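Local coordinates for protein putative phosphatase (PDB 3KYA) that binds zinc and is a putative phosphatase of unknown substrate, with an IPT/TIG domain joined to what is probably a beta-propeller, at residues D392-R404 against V440-D452. Numbering follows the deposited sequence.
Sequences DFYFVDRLNFCVR and VARFRDVSGLVYD. With EDO (1,2-ethanediol), chain K.
Val-396 packs tightly against the backbone and side chain of Val-446 and the peptide that follows. Its CG2 lies 3.4 Å from Ser-447 C. Its CB meets Val-446 CG2 at 3.7 Å, while CG1 faces the CB of Leu-449. The Leu-449 CG is anti to the backbone N (chi1 -174°), and CD2 reaches Tyr-394 O at 3.5 Å. Val-403 and the ring of Phe-443 extend this apolar layer. No direct hydrogen bond joins the two segments. Val-446 O is buried here without a polar partner; carbon atoms lie against it, among them Arg-398 CA, in a CA-H...O contact.

The other side is polar and partly exposed. Arg-398 crosses Asp-445 at a slant, its CG against the CB of Asp-445, then bends at chi3 (62°). NH1 thereby forms a salt bridge with Asp-445 OD2 at 3.0 Å, the two flat groups tilted 25° apart. Leu-399 CD2 touches the same oxygen. Phe-401 brings CE1 to 3.7 Å from Asp-445 OD1, which sits at the ring edge. One water links the backbones, lying near Phe-401 O and accepting from Phe-443 N at 2.9 Å. A methionine in place of Arg-398 would probably leave the Asp-445 carboxylate without its cationic mate across the contact.

The hairpin 391-397/402-406 belongs to a four-stranded antiparallel sheet. Strand 446-452 edges another antiparallel sheet, which strand 105-110 joins from far earlier in the chain. Ser-447 and Gly-448 form a classic beta bulge facing His-461. Side chains packed between successive antiparallel sheets are consistent with neighbouring blades of a beta-propeller.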
ATOM      1  N   ASP A 392     -13.047   1.610  -4.375  1.00 15.35           N
ATOM      2  CA  ASP A 392     -12.636   1.543  -2.981  1.00 14.63           C
ATOM      3  C   ASP A 392     -13.795   2.135  -2.184  1.00 14.11           C
ATOM      4  O   ASP A 392     -14.722   2.725  -2.754  1.00 14.06           O
ATOM      5  CB  ASP A 392     -11.356   2.329  -2.713  1.00 14.53           C
ATOM      6  CG  ASP A 392     -10.138   1.664  -3.289  1.00 14.97           C
ATOM      7  OD1 ASP A 392      -9.954   0.451  -3.024  1.00 14.41           O
ATOM      8  OD2 ASP A 392      -9.353   2.355  -3.975  1.00 14.34           O
ATOM      9  N   PHE A 393     -13.733   1.984  -0.866  1.00 13.58           N
ATOM     10  CA  PHE A 393     -14.767   2.466   0.041  1.00 13.81           C
ATOM     11  C   PHE A 393     -14.123   3.405   1.068  1.00 13.91           C
ATOM     12  O   PHE A 393     -13.042   3.112   1.587  1.00 14.62           O
ATOM     13  CB  PHE A 393     -15.408   1.259   0.712  1.00 13.66           C
ATOM     14  CG  PHE A 393     -16.511   1.586   1.685  1.00 13.01           C
ATOM     15  CD1 PHE A 393     -17.784   1.915   1.233  1.00 12.93           C
ATOM     16  CD2 PHE A 393     -16.290   1.513   3.045  1.00 13.86           C
ATOM     17  CE1 PHE A 393     -18.827   2.192   2.139  1.00 13.19           C
ATOM     18  CE2 PHE A 393     -17.323   1.791   3.955  1.00 14.24           C
ATOM     19  CZ  PHE A 393     -18.593   2.129   3.487  1.00 14.33           C
ATOM     20  N   TYR A 394     -14.765   4.540   1.318  1.00 13.29           N
ATOM     21  CA  TYR A 394     -14.278   5.558   2.241  1.00 13.64           C
ATOM     22  C   TYR A 394     -15.370   5.824   3.259  1.00 13.69           C
ATOM     23  O   TYR A 394     -16.535   5.890   2.880  1.00 13.83           O
ATOM     24  CB  TYR A 394     -13.956   6.858   1.507  1.00 14.16           C
ATOM     25  CG  TYR A 394     -12.760   6.749   0.595  1.00 14.03           C
ATOM     26  CD1 TYR A 394     -12.860   6.153  -0.655  1.00 14.97           C
ATOM     27  CD2 TYR A 394     -11.529   7.251   0.985  1.00 15.94           C
ATOM     28  CE1 TYR A 394     -11.753   6.067  -1.501  1.00 15.28           C
ATOM     29  CE2 TYR A 394     -10.425   7.161   0.160  1.00 16.88           C
ATOM     30  CZ  TYR A 394     -10.534   6.564  -1.070  1.00 15.97           C
ATOM     31  OH  TYR A 394      -9.413   6.485  -1.872  1.00 16.61           O
ATOM     32  N   PHE A 395     -15.012   5.949   4.536  1.00 13.65           N
ATOM     33  CA  PHE A 395     -16.014   6.214   5.576  1.00 13.48           C
ATOM     34  C   PHE A 395     -15.464   7.113   6.666  1.00 13.65           C
ATOM     35  O   PHE A 395     -14.250   7.171   6.891  1.00 14.10           O
ATOM     36  CB  PHE A 395     -16.561   4.907   6.177  1.00 13.87           C
ATOM     37  CG  PHE A 395     -15.606   4.192   7.108  1.00 13.52           C
ATOM     38  CD1 PHE A 395     -14.694   3.240   6.634  1.00 13.60           C
ATOM     39  CD2 PHE A 395     -15.636   4.456   8.471  1.00 14.24           C
ATOM     40  CE1 PHE A 395     -13.827   2.583   7.514  1.00 15.51           C
ATOM     41  CE2 PHE A 395     -14.783   3.800   9.345  1.00 16.19           C
ATOM     42  CZ  PHE A 395     -13.872   2.858   8.857  1.00 14.57           C
ATOM     43  N   VAL A 396     -16.359   7.854   7.316  1.00 13.47           N
ATOM     44  CA  VAL A 396     -15.963   8.711   8.421  1.00 12.90           C
ATOM     45  C   VAL A 396     -16.008   7.863   9.709  1.00 12.85           C
ATOM     46  O   VAL A 396     -17.030   7.264  10.024  1.00 12.82           O
ATOM     47  CB  VAL A 396     -16.794  10.034   8.502  1.00 13.30           C
ATOM     48  CG1 VAL A 396     -16.301  11.007   7.420  1.00 11.93           C
ATOM     49  CG2 VAL A 396     -18.346   9.803   8.436  1.00 10.47           C
ATOM     50  N   ASP A 397     -14.862   7.806  10.390  1.00 12.70           N
ATOM     51  CA  ASP A 397     -14.642   7.018  11.623  1.00 13.05           C
ATOM     52  C   ASP A 397     -14.782   8.049  12.726  1.00 12.77           C
ATOM     53  O   ASP A 397     -13.825   8.732  13.080  1.00 12.75           O
ATOM     54  CB  ASP A 397     -13.263   6.396  11.550  1.00 13.13           C
ATOM     55  CG  ASP A 397     -12.996   5.384  12.651  1.00 14.56           C
ATOM     56  OD1 ASP A 397     -13.953   4.996  13.367  1.00 13.78           O
ATOM     57  OD2 ASP A 397     -11.820   4.979  12.772  1.00 15.89           O
ATOM     58  N   ARG A 398     -15.987   8.146  13.275  1.00 12.97           N
ATOM     59  CA  ARG A 398     -16.365   9.322  14.086  1.00 13.81           C
ATOM     60  C   ARG A 398     -15.458   9.679  15.244  1.00 13.86           C
ATOM     61  O   ARG A 398     -14.995  10.819  15.317  1.00 13.60           O
ATOM     62  CB  ARG A 398     -17.837   9.253  14.566  1.00 13.81           C
ATOM     63  CG  ARG A 398     -18.316  10.585  15.138  1.00 14.64           C
ATOM     64  CD  ARG A 398     -19.820  10.641  15.472  1.00 15.82           C
ATOM     65  NE  ARG A 398     -20.179   9.659  16.489  1.00 17.68           N
ATOM     66  CZ  ARG A 398     -20.095   9.831  17.806  1.00 19.19           C
ATOM     67  NH1 ARG A 398     -19.645  10.962  18.342  1.00 20.09           N
ATOM     68  NH2 ARG A 398     -20.467   8.838  18.609  1.00 21.93           N
ATOM     69  N   LEU A 399     -15.192   8.721  16.133  1.00 13.87           N
ATOM     70  CA  LEU A 399     -14.409   9.011  17.329  1.00 14.06           C
ATOM     71  C   LEU A 399     -12.901   8.952  17.099  1.00 14.05           C
ATOM     72  O   LEU A 399     -12.125   9.157  18.031  1.00 13.56           O
ATOM     73  CB  LEU A 399     -14.860   8.117  18.501  1.00 14.01           C
ATOM     74  CG  LEU A 399     -16.245   8.477  19.063  1.00 15.37           C
ATOM     75  CD1 LEU A 399     -16.672   7.518  20.181  1.00 15.86           C
ATOM     76  CD2 LEU A 399     -16.299   9.938  19.560  1.00 16.04           C
ATOM     77  N   ASN A 400     -12.499   8.670  15.864  1.00 13.44           N
ATOM     78  CA  ASN A 400     -11.085   8.746  15.480  1.00 13.65           C
ATOM     79  C   ASN A 400     -10.800   9.980  14.610  1.00 13.43           C
ATOM     80  O   ASN A 400      -9.691  10.139  14.119  1.00 13.59           O
ATOM     81  CB  ASN A 400     -10.629   7.464  14.794  1.00 13.16           C
ATOM     82  CG  ASN A 400     -10.562   6.295  15.751  1.00 13.91           C
ATOM     83  OD1 ASN A 400     -10.230   6.468  16.927  1.00 14.43           O
ATOM     84  ND2 ASN A 400     -10.886   5.098  15.262  1.00 12.60           N
ATOM     85  N   PHE A 401     -11.805  10.832  14.416  1.00 13.57           N
ATOM     86  CA  PHE A 401     -11.632  12.128  13.756  1.00 13.78           C
ATOM     87  C   PHE A 401     -10.963  12.071  12.377  1.00 13.60           C
ATOM     88  O   PHE A 401     -10.108  12.909  12.052  1.00 13.51           O
ATOM     89  CB  PHE A 401     -10.809  13.045  14.674  1.00 13.95           C
ATOM     90  CG  PHE A 401     -11.107  12.867  16.162  1.00 14.59           C
ATOM     91  CD1 PHE A 401     -12.371  13.137  16.678  1.00 14.80           C
ATOM     92  CD2 PHE A 401     -10.106  12.464  17.033  1.00 15.53           C
ATOM     93  CE1 PHE A 401     -12.635  12.984  18.040  1.00 15.38           C
ATOM     94  CE2 PHE A 401     -10.350  12.304  18.402  1.00 15.65           C
ATOM     95  CZ  PHE A 401     -11.616  12.572  18.914  1.00 15.63           C
ATOM     96  N   CYS A 402     -11.357  11.103  11.560  1.00 13.97           N
ATOM     97  CA  CYS A 402     -10.750  10.949  10.243  1.00 13.88           C
ATOM     98  C   CYS A 402     -11.630  10.208   9.233  1.00 13.40           C
ATOM     99  O   CYS A 402     -12.658   9.623   9.580  1.00 12.66           O
ATOM    100  CB  CYS A 402      -9.416  10.216  10.399  1.00 14.09           C
ATOM    101  SG  CYS A 402      -9.569   8.524  11.044  1.00 14.10           S
ATOM    102  N   VAL A 403     -11.207  10.285   7.978  1.00 13.09           N
ATOM    103  CA  VAL A 403     -11.789   9.526   6.886  1.00 12.98           C
ATOM    104  C   VAL A 403     -10.852   8.327   6.674  1.00 12.84           C
ATOM    105  O   VAL A 403      -9.629   8.513   6.529  1.00 13.70           O
ATOM    106  CB  VAL A 403     -11.870  10.343   5.583  1.00 13.44           C
ATOM    107  CG1 VAL A 403     -12.428   9.486   4.445  1.00 13.55           C
ATOM    108  CG2 VAL A 403     -12.729  11.623   5.769  1.00 12.83           C
ATOM    109  N   ARG A 404     -11.400   7.114   6.705  1.00 12.65           N
ATOM    110  CA  ARG A 404     -10.630   5.877   6.458  1.00 13.18           C
ATOM    111  C   ARG A 404     -10.987   5.331   5.069  1.00 13.11           C
ATOM    112  O   ARG A 404     -12.059   5.644   4.517  1.00 13.39           O
ATOM    113  CB  ARG A 404     -10.938   4.779   7.492  1.00 13.14           C
ATOM    114  CG  ARG A 404     -10.934   5.150   8.965  1.00 14.89           C
ATOM    115  CD  ARG A 404      -9.570   5.237   9.636  1.00 15.17           C
ATOM    116  NE  ARG A 404      -8.846   3.966   9.778  1.00 13.03           N
ATOM    117  CZ  ARG A 404      -9.028   3.065  10.751  1.00 13.63           C
ATOM    118  NH1 ARG A 404      -9.964   3.228  11.681  1.00 12.75           N
ATOM    119  NH2 ARG A 404      -8.276   1.955  10.776  1.00 13.74           N
ATOM    120  N   VAL A 440      -1.223  17.787   7.997  1.00 13.60           N
ATOM    121  CA  VAL A 440      -1.763  18.992   8.627  1.00 12.22           C
ATOM    122  C   VAL A 440      -3.257  18.917   8.991  1.00 12.24           C
ATOM    123  O   VAL A 440      -3.635  19.255  10.119  1.00 10.96           O
ATOM    124  CB  VAL A 440      -1.532  20.237   7.704  1.00 12.15           C
ATOM    125  CG1 VAL A 440      -2.165  21.489   8.305  1.00 11.41           C
ATOM    126  CG2 VAL A 440      -0.010  20.469   7.423  1.00 10.11           C
ATOM    127  N   ALA A 441      -4.094  18.520   8.027  1.00 11.84           N
ATOM    128  CA  ALA A 441      -5.555  18.523   8.207  1.00 11.51           C
ATOM    129  C   ALA A 441      -6.066  17.717   9.420  1.00 11.50           C
ATOM    130  O   ALA A 441      -5.568  16.614   9.714  1.00 10.72           O
ATOM    131  CB  ALA A 441      -6.241  18.023   6.933  1.00 11.25           C
ATOM    132  N   ARG A 442      -7.061  18.286  10.105  1.00 11.59           N
ATOM    133  CA  ARG A 442      -7.725  17.614  11.231  1.00 12.05           C
ATOM    134  C   ARG A 442      -9.212  17.880  11.218  1.00 12.56           C
ATOM    135  O   ARG A 442      -9.660  18.891  10.682  1.00 12.61           O
ATOM    136  CB  ARG A 442      -7.155  18.062  12.572  1.00 12.09           C
ATOM    137  CG  ARG A 442      -5.737  17.591  12.800  1.00 12.15           C
ATOM    138  CD  ARG A 442      -5.254  17.866  14.205  1.00 12.06           C
ATOM    139  NE  ARG A 442      -5.142  19.281  14.517  1.00 11.98           N
ATOM    140  CZ  ARG A 442      -4.700  19.755  15.680  1.00 13.74           C
ATOM    141  NH1 ARG A 442      -4.375  18.917  16.661  1.00 12.84           N
ATOM    142  NH2 ARG A 442      -4.597  21.064  15.881  1.00 14.58           N
ATOM    143  N   PHE A 443      -9.954  16.952  11.821  1.00 12.69           N
ATOM    144  CA  PHE A 443     -11.394  17.050  11.992  1.00 12.57           C
ATOM    145  C   PHE A 443     -11.704  16.842  13.468  1.00 12.92           C
ATOM    146  O   PHE A 443     -10.807  16.494  14.254  1.00 12.22           O
ATOM    147  CB  PHE A 443     -12.128  15.941  11.222  1.00 12.77           C
ATOM    148  CG  PHE A 443     -11.870  15.907   9.720  1.00 12.14           C
ATOM    149  CD1 PHE A 443     -12.665  16.631   8.841  1.00 13.53           C
ATOM    150  CD2 PHE A 443     -10.888  15.070   9.182  1.00 12.87           C
ATOM    151  CE1 PHE A 443     -12.435  16.583   7.452  1.00 14.07           C
ATOM    152  CE2 PHE A 443     -10.678  14.998   7.819  1.00 13.11           C
ATOM    153  CZ  PHE A 443     -11.445  15.761   6.948  1.00 13.20           C
ATOM    154  N   ARG A 444     -12.953  17.100  13.862  1.00 12.54           N
ATOM    155  CA  ARG A 444     -13.439  16.700  15.186  1.00 12.70           C
ATOM    156  C   ARG A 444     -14.370  15.526  14.849  1.00 12.91           C
ATOM    157  O   ARG A 444     -14.149  14.862  13.824  1.00 12.36           O
ATOM    158  CB  ARG A 444     -14.088  17.857  15.955  1.00 13.02           C
ATOM    159  CG  ARG A 444     -13.118  19.031  16.165  1.00 13.50           C
ATOM    160  CD  ARG A 444     -13.602  20.069  17.140  1.00 14.10           C
ATOM    161  NE  ARG A 444     -13.634  19.533  18.497  1.00 13.94           N
ATOM    162  CZ  ARG A 444     -13.740  20.261  19.599  1.00 17.48           C
ATOM    163  NH1 ARG A 444     -13.832  21.583  19.534  1.00 19.11           N
ATOM    164  NH2 ARG A 444     -13.753  19.656  20.774  1.00 18.34           N
ATOM    165  N   ASP A 445     -15.374  15.219  15.672  1.00 12.59           N
ATOM    166  CA  ASP A 445     -16.260  14.073  15.361  1.00 12.98           C
ATOM    167  C   ASP A 445     -16.896  14.211  13.958  1.00 12.74           C
ATOM    168  O   ASP A 445     -17.583  15.194  13.682  1.00 14.18           O
ATOM    169  CB  ASP A 445     -17.371  13.919  16.402  1.00 12.93           C
ATOM    170  CG  ASP A 445     -16.850  13.802  17.827  1.00 14.69           C
ATOM    171  OD1 ASP A 445     -15.992  14.636  18.246  1.00 12.82           O
ATOM    172  OD2 ASP A 445     -17.348  12.897  18.539  1.00 17.93           O
ATOM    173  N   VAL A 446     -16.687  13.215  13.101  1.00 12.02           N
ATOM    174  CA  VAL A 446     -17.187  13.225  11.712  1.00 12.14           C
ATOM    175  C   VAL A 446     -18.259  12.154  11.503  1.00 12.19           C
ATOM    176  O   VAL A 446     -18.027  10.977  11.761  1.00 11.60           O
ATOM    177  CB  VAL A 446     -16.026  13.072  10.682  1.00 11.72           C
ATOM    178  CG1 VAL A 446     -15.318  14.413  10.471  1.00 11.56           C
ATOM    179  CG2 VAL A 446     -15.036  11.966  11.111  1.00 12.85           C
ATOM    180  N   SER A 447     -19.416  12.569  10.988  1.00 12.18           N
ATOM    181  CA  SER A 447     -20.590  11.682  10.854  1.00 12.60           C
ATOM    182  C   SER A 447     -21.142  11.490   9.434  1.00 12.44           C
ATOM    183  O   SER A 447     -21.707  10.436   9.132  1.00 12.81           O
ATOM    184  CB  SER A 447     -21.724  12.213  11.758  1.00 12.05           C
ATOM    185  OG  SER A 447     -22.064  13.560  11.424  1.00 12.07           O
ATOM    186  N   GLY A 448     -20.999  12.505   8.589  1.00 12.32           N
ATOM    187  CA  GLY A 448     -21.527  12.488   7.224  1.00 12.13           C
ATOM    188  C   GLY A 448     -20.443  12.571   6.163  1.00 12.05           C
ATOM    189  O   GLY A 448     -19.389  13.187   6.386  1.00 12.15           O
ATOM    190  N   LEU A 449     -20.708  11.953   5.010  1.00 11.98           N
ATOM    191  CA  LEU A 449     -19.753  11.890   3.912  1.00 12.61           C
ATOM    192  C   LEU A 449     -20.444  11.608   2.587  1.00 12.89           C
ATOM    193  O   LEU A 449     -21.297  10.708   2.501  1.00 13.53           O
ATOM    194  CB  LEU A 449     -18.725  10.764   4.169  1.00 12.50           C
ATOM    195  CG  LEU A 449     -17.551  10.639   3.197  1.00 12.45           C
ATOM    196  CD1 LEU A 449     -16.619  11.832   3.341  1.00 11.88           C
ATOM    197  CD2 LEU A 449     -16.770   9.307   3.413  1.00 13.01           C
ATOM    198  N   VAL A 450     -20.095  12.391   1.571  1.00 13.10           N
ATOM    199  CA  VAL A 450     -20.567  12.161   0.192  1.00 13.41           C
ATOM    200  C   VAL A 450     -19.409  12.417  -0.752  1.00 13.20           C
ATOM    201  O   VAL A 450     -18.464  13.123  -0.398  1.00 12.52           O
ATOM    202  CB  VAL A 450     -21.760  13.063  -0.238  1.00 13.91           C
ATOM    203  CG1 VAL A 450     -23.041  12.624   0.427  1.00 16.81           C
ATOM    204  CG2 VAL A 450     -21.466  14.548   0.003  1.00 13.91           C
ATOM    205  N   TYR A 451     -19.498  11.867  -1.961  1.00 13.71           N
ATOM    206  CA  TYR A 451     -18.494  12.081  -2.997  1.00 13.53           C
ATOM    207  C   TYR A 451     -19.178  12.440  -4.298  1.00 14.34           C
ATOM    208  O   TYR A 451     -20.105  11.747  -4.724  1.00 14.20           O
ATOM    209  CB  TYR A 451     -17.647  10.816  -3.197  1.00 13.54           C
ATOM    210  CG  TYR A 451     -16.514  10.948  -4.193  1.00 14.38           C
ATOM    211  CD1 TYR A 451     -15.344  11.636  -3.863  1.00 14.75           C
ATOM    212  CD2 TYR A 451     -16.568  10.320  -5.433  1.00 13.78           C
ATOM    213  CE1 TYR A 451     -14.281  11.748  -4.773  1.00 15.19           C
ATOM    214  CE2 TYR A 451     -15.501  10.403  -6.337  1.00 15.19           C
ATOM    215  CZ  TYR A 451     -14.362  11.116  -5.997  1.00 15.35           C
ATOM    216  OH  TYR A 451     -13.298  11.207  -6.883  1.00 15.93           O
ATOM    217  N   ASP A 452     -18.760  13.558  -4.890  1.00 14.72           N
ATOM    218  CA  ASP A 452     -19.227  13.975  -6.201  1.00 15.64           C
ATOM    219  C   ASP A 452     -18.264  13.300  -7.176  1.00 16.01           C
ATOM    220  O   ASP A 452     -17.072  13.672  -7.238  1.00 15.48           O
ATOM    221  CB  ASP A 452     -19.204  15.498  -6.314  1.00 15.55           C
ATOM    222  CG  ASP A 452     -19.721  16.000  -7.647  1.00 16.86           C
ATOM    223  OD1 ASP A 452     -19.518  15.325  -8.687  1.00 16.54           O
ATOM    224  OD2 ASP A 452     -20.304  17.109  -7.660  1.00 17.92           O
TER
HETATM  225  C1  EDO K  10      -9.926   9.617  -5.182  1.00 59.83           C
HETATM  226  O1  EDO K  10      -9.210   9.279  -3.991  1.00 59.67           O
HETATM  227  C2  EDO K  10     -10.508  11.013  -5.013  1.00 60.21           C
HETATM  228  O2  EDO K  10     -10.709  11.622  -6.289  1.00 60.66           O
HETATM  229  O   HOH W   1      -8.360  14.807  12.822  1.00  9.61           O